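Beta-L-arabinobiosidase (Bacteroides thetaiotaomicron, PDB 5MQR) probably hydrolyses arabinobiose-containing glycosides during plant pectin breakdown and may also have an exo-alpha-sialidase activity. Local coordinates at residues K726-D729 / Q730-H733; T968-S971 / D972-F976. All blocks are in the same frame, centred on the assembly; numbering follows the deposited sequence.

Interaction 1: residues K726-D729 / Q730-H733; sequences KYLD and QIIH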
loop_
_atom_site.group_PDB
_atom_site.type_symbol
_atom_site.label_atom_id
_atom_site.label_comp_id
_atom_site.label_asym_id
_atom_site.label_seq_id
_atom_site.Cartn_x
_atom_site.Cartn_y
_atom_site.Cartn_z
ATOM N N LYS A 726 -7.304 -12.637 -26.538
ATOM C CA LYS A 726 -7.579 -12.829 -27.971
ATOM C C LYS A 726 -6.325 -12.815 -28.845
ATOM O O LYS A 726 -6.278 -13.541 -29.820
ATOM C CB LYS A 726 -8.634 -11.847 -28.506
ATOM C CG LYS A 726 -8.141 -10.415 -28.654
ATOM C CD LYS A 726 -9.247 -9.489 -29.151
ATOM C CE LYS A 726 -8.684 -8.086 -29.337
ATOM N NZ LYS A 726 -9.721 -7.071 -29.616
ATOM N N TYR A 727 -5.311 -12.033 -28.472
ATOM C CA TYR A 727 -4.069 -11.904 -29.260
ATOM C C TYR A 727 -3.319 -13.228 -29.344
ATOM O O TYR A 727 -3.088 -13.773 -30.443
ATOM C CB TYR A 727 -3.137 -10.776 -28.711
ATOM C CG TYR A 727 -3.851 -9.438 -28.700
ATOM C CD1 TYR A 727 -4.159 -8.783 -29.898
ATOM C CD2 TYR A 727 -4.299 -8.882 -27.506
ATOM C CE1 TYR A 727 -4.853 -7.578 -29.901
ATOM C CE2 TYR A 727 -5.023 -7.695 -27.494
ATOM C CZ TYR A 727 -5.293 -7.048 -28.695
ATOM O OH TYR A 727 -5.981 -5.884 -28.689
ATOM N N LEU A 728 -2.945 -13.742 -28.182
ATOM C CA LEU A 728 -2.198 -14.981 -28.115
ATOM C C LEU A 728 -3.034 -16.226 -28.539
ATOM O O LEU A 728 -2.500 -17.161 -29.148
ATOM C CB LEU A 728 -1.591 -15.153 -26.732
ATOM C CG LEU A 728 -0.566 -16.283 -26.625
ATOM C CD1 LEU A 728 0.523 -16.233 -27.704
ATOM C CD2 LEU A 728 0.033 -16.195 -25.232
ATOM N N ASP A 729 -4.336 -16.223 -28.256
ATOM C CA ASP A 729 -5.220 -17.287 -28.753
ATOM C C ASP A 729 -5.075 -17.433 -30.284
ATOM O O ASP A 729 -4.847 -18.514 -30.801
ATOM C CB ASP A 729 -6.687 -16.969 -28.455
ATOM C CG ASP A 729 -7.122 -17.244 -27.016
ATOM O OD1 ASP A 729 -6.399 -17.781 -26.148
ATOM O OD2 ASP A 729 -8.283 -16.887 -26.779
ATOM N N GLN A 730 -5.197 -16.303 -30.972
ATOM C CA GLN A 730 -5.145 -16.229 -32.427
ATOM C C GLN A 730 -3.754 -16.492 -32.998
ATOM O O GLN A 730 -3.627 -17.228 -33.981
ATOM C CB GLN A 730 -5.707 -14.881 -32.915
ATOM C CG GLN A 730 -7.222 -14.795 -32.726
ATOM C CD GLN A 730 -7.850 -13.514 -33.238
ATOM O OE1 GLN A 730 -7.456 -12.967 -34.289
ATOM N NE2 GLN A 730 -8.841 -13.025 -32.509
ATOM N N ILE A 731 -2.728 -15.911 -32.370
ATOM C CA ILE A 731 -1.330 -16.122 -32.760
ATOM C C ILE A 731 -0.977 -17.595 -32.818
ATOM O O ILE A 731 -0.377 -18.041 -33.786
ATOM C CB ILE A 731 -0.346 -15.388 -31.820
ATOM C CG1 ILE A 731 -0.376 -13.881 -32.099
ATOM C CG2 ILE A 731 1.082 -15.890 -31.986
ATOM C CD1 ILE A 731 0.062 -13.045 -30.902
ATOM N N ILE A 732 -1.324 -18.320 -31.766
ATOM C CA ILE A 732 -1.145 -19.759 -31.705
ATOM C C ILE A 732 -2.018 -20.464 -32.752
ATOM O O ILE A 732 -1.500 -21.279 -33.529
ATOM C CB ILE A 732 -1.409 -20.300 -30.272
ATOM C CG1 ILE A 732 -0.288 -19.819 -29.349
ATOM C CG2 ILE A 732 -1.494 -21.830 -30.236
ATOM C CD1 ILE A 732 -0.600 -19.986 -27.890
ATOM N N HIS A 733 -3.313 -20.159 -32.803
ATOM C CA HIS A 733 -4.176 -20.837 -33.783
ATOM C C HIS A 733 -3.717 -20.567 -35.217
ATOM O O HIS A 733 -3.792 -21.444 -36.050
ATOM C CB HIS A 733 -5.656 -20.498 -33.590
ATOM C CG HIS A 733 -6.260 -21.114 -32.358
ATOM N ND1 HIS A 733 -7.458 -20.684 -31.817
ATOM C CD2 HIS A 733 -5.813 -22.099 -31.541
ATOM C CE1 HIS A 733 -7.724 -21.383 -30.727
ATOM N NE2 HIS A 733 -6.746 -22.251 -30.543
#
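L728 and I732, one turn apart on the helix 726-737, make the apolar centre: L728 CG lies 3.9 Å from I732 CD1, and the two side chains run obliquely past each other. L728 reaches this spot because its CG stands anti to the backbone N (chi1 -169°), beside the carbonyl carbon and close to I732 CD1. Beside it, I731 CD1 comes within 4.5 Å of Y727 CB, a looser apolar touch, while L728 CD1 is 4.3 Å from I731 CB. Helices 712-719 and 768-788 cover this greasy side, with I716 and M774 against I732.

Four i to i+4 backbone bonds run beneath the side chains. The shortest joins I731 N to Y727 O at 2.9 Å, in the carbonyl plane; the link from H733 N to D729 O is 3.0 Å. That same D729 O sits over one face of the H733 ring, offset toward its rim. At the N-terminal end, K726 CG lies over the centre of the Y727 ring, 4.2 Å above its plane.

At the polar edge D729 turns outward to a salt bridge with R761. The extended Q730 carries NE2 to 4.2 Å from K726 CB, and its OE1 accepts a hydrogen bond from Y690 N. With an alanine here, Y690 N would probably lose this acceptor, and the light NE2 contact to K726 CB would go too. Chemically, then, the inner side chains meet through apolar packing on a hydrogen-bonded helical backbone, while D729 and Q730 add directed polar bonds to R761 and Y690.

Interaction 2: residues T968-S971 / D972-F976; sequences TVLS and DSVYF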
loop_
_atom_site.group_PDB
_atom_site.type_symbol
_atom_site.label_atom_id
_atom_site.label_comp_id
_atom_site.label_asym_id
_atom_site.label_seq_id
_atom_site.Cartn_x
_atom_site.Cartn_y
_atom_site.Cartn_z
ATOM N N THR A 968 24.522 -24.144 -4.633
ATOM C CA THR A 968 25.385 -23.228 -3.864
ATOM C C THR A 968 26.345 -22.418 -4.752
ATOM O O THR A 968 27.217 -21.722 -4.235
ATOM C CB THR A 968 26.216 -24.010 -2.816
ATOM O OG1 THR A 968 26.936 -25.045 -3.488
ATOM C CG2 THR A 968 25.305 -24.643 -1.737
ATOM N N VAL A 969 26.171 -22.475 -6.067
ATOM C CA VAL A 969 27.091 -21.824 -6.993
ATOM C C VAL A 969 26.729 -20.346 -7.292
ATOM O O VAL A 969 27.605 -19.499 -7.382
ATOM C CB VAL A 969 27.223 -22.683 -8.272
ATOM C CG1 VAL A 969 27.876 -21.926 -9.419
ATOM C CG2 VAL A 969 28.039 -23.932 -7.957
ATOM N N LEU A 970 25.449 -20.043 -7.419
ATOM C CA LEU A 970 24.976 -18.755 -7.877
ATOM C C LEU A 970 24.171 -18.027 -6.792
ATOM O O LEU A 970 23.262 -18.606 -6.207
ATOM C CB LEU A 970 24.077 -18.960 -9.089
ATOM C CG LEU A 970 24.723 -19.555 -10.333
ATOM C CD1 LEU A 970 23.658 -19.780 -11.392
ATOM C CD2 LEU A 970 25.814 -18.625 -10.848
ATOM N N SER A 971 24.514 -16.764 -6.550
ATOM C CA SER A 971 23.749 -15.904 -5.671
ATOM C C SER A 971 22.752 -15.064 -6.481
ATOM O O SER A 971 22.813 -14.979 -7.699
ATOM C CB SER A 971 24.690 -14.977 -4.889
ATOM O OG SER A 971 25.432 -14.172 -5.775
ATOM N N ASP A 972 21.842 -14.426 -5.766
ATOM C CA ASP A 972 20.957 -13.427 -6.351
ATOM C C ASP A 972 21.724 -12.312 -7.101
ATOM O O ASP A 972 21.297 -11.900 -8.185
ATOM C CB ASP A 972 20.019 -12.827 -5.282
ATOM C CG ASP A 972 18.994 -13.834 -4.754
ATOM O OD1 ASP A 972 18.946 -14.967 -5.271
ATOM O OD2 ASP A 972 18.244 -13.491 -3.801
ATOM N N SER A 973 22.848 -11.861 -6.540
ATOM C CA SER A 973 23.655 -10.808 -7.156
ATOM C C SER A 973 24.074 -11.161 -8.544
ATOM O O SER A 973 24.116 -10.293 -9.412
ATOM C CB SER A 973 24.924 -10.514 -6.350
ATOM O OG SER A 973 24.528 -9.898 -5.163
ATOM N N VAL A 974 24.420 -12.425 -8.739
ATOM C CA VAL A 974 24.814 -12.879 -10.036
ATOM C C VAL A 974 23.661 -12.812 -11.043
ATOM O O VAL A 974 23.859 -12.351 -12.167
ATOM C CB VAL A 974 25.433 -14.298 -9.994
ATOM C CG1 VAL A 974 25.697 -14.823 -11.406
ATOM C CG2 VAL A 974 26.739 -14.258 -9.210
ATOM N N TYR A 975 22.494 -13.306 -10.653
ATOM C CA TYR A 975 21.339 -13.270 -11.543
ATOM C C TYR A 975 20.955 -11.803 -11.833
ATOM O O TYR A 975 20.712 -11.430 -12.991
ATOM C CB TYR A 975 20.132 -14.053 -10.973
ATOM C CG TYR A 975 18.880 -13.860 -11.783
ATOM C CD1 TYR A 975 18.581 -14.680 -12.871
ATOM C CD2 TYR A 975 18.003 -12.839 -11.486
ATOM C CE1 TYR A 975 17.430 -14.473 -13.644
ATOM C CE2 TYR A 975 16.858 -12.624 -12.231
ATOM C CZ TYR A 975 16.569 -13.437 -13.309
ATOM O OH TYR A 975 15.417 -13.192 -14.029
ATOM N N PHE A 976 20.896 -10.992 -10.784
ATOM C CA PHE A 976 20.533 -9.586 -10.922
ATOM C C PHE A 976 21.476 -8.876 -11.864
ATOM O O PHE A 976 21.036 -8.118 -12.725
ATOM C CB PHE A 976 20.553 -8.844 -9.574
ATOM C CG PHE A 976 20.061 -7.426 -9.663
ATOM C CD1 PHE A 976 20.943 -6.379 -9.937
ATOM C CD2 PHE A 976 18.717 -7.143 -9.518
ATOM C CE1 PHE A 976 20.491 -5.076 -10.057
ATOM C CE2 PHE A 976 18.254 -5.832 -9.596
ATOM C CZ PHE A 976 19.138 -4.794 -9.882
#
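The backbone swings from the extended L970 and S971 into the helix 972-985, and S971 O takes up the first turn with two weak bonds, from V974 N at 3.2 Å and from Y975 N at 3.4 Å.

S971 occupies the N-cap position. Its OG lies between the backbone N and the carbonyl carbon (chi1 60°), which turns the hydroxyl over the start of the helix. OG is 3.6 Å from both S973 N and V974 N, so it stands there without a close bond to either. The hydroxyl instead lies beside carbon: S973 CB and V974 CG2 are each 3.7 Å from OG.

V974 is the residue that reaches back. Its CB bond points toward the preceding loop, and the two methyls divide the work: CG2 goes to the serine hydroxyl, while CG1 meets L970 CD2 at 3.8 Å. The leucine and valine side chains cross at about a right angle, so one methyl meets another. This apolar contact, between the residue before the N-cap and the third residue of the helix, closes the corner between loop and helix.

Of the two weak bonds to S971 O, the one from V974 N is sharply bent, with an N-H...O angle of 125°; that from Y975 N is long but nearly straight at 163°. Next along, F976 N to D972 O, at 2.8 Å, is the regular helical bond.

L970 also packs on M958 of helix 948-964, where Y975 meets L955 and M962. Further along the new helix, F976 joins F668 and meets W1051 in an edge-to-face contact, and Y975 and F976 both touch L1029 of helix 1022-1029.

Interaction 1 comes first along the chain, inside helix 726-737, and interaction 2 follows more than 200 residues later, where a loop after helix 948-964 runs into helix 972-985. Their centres are 36 Å apart, and their nearest atoms about 19 Å, with no touch between them. Both fall within the range of the MGH1-like glycoside hydrolase family, remote in sequence from the N-terminal propeller. They lie in separate parts of the same helical domain, interaction 1 beside helices 712-719 and 768-788, interaction 2 beside helices 948-964 and 1022-1029, which is consistent with the (alpha/alpha)-barrel catalytic domain of MGH1-like glycosidases.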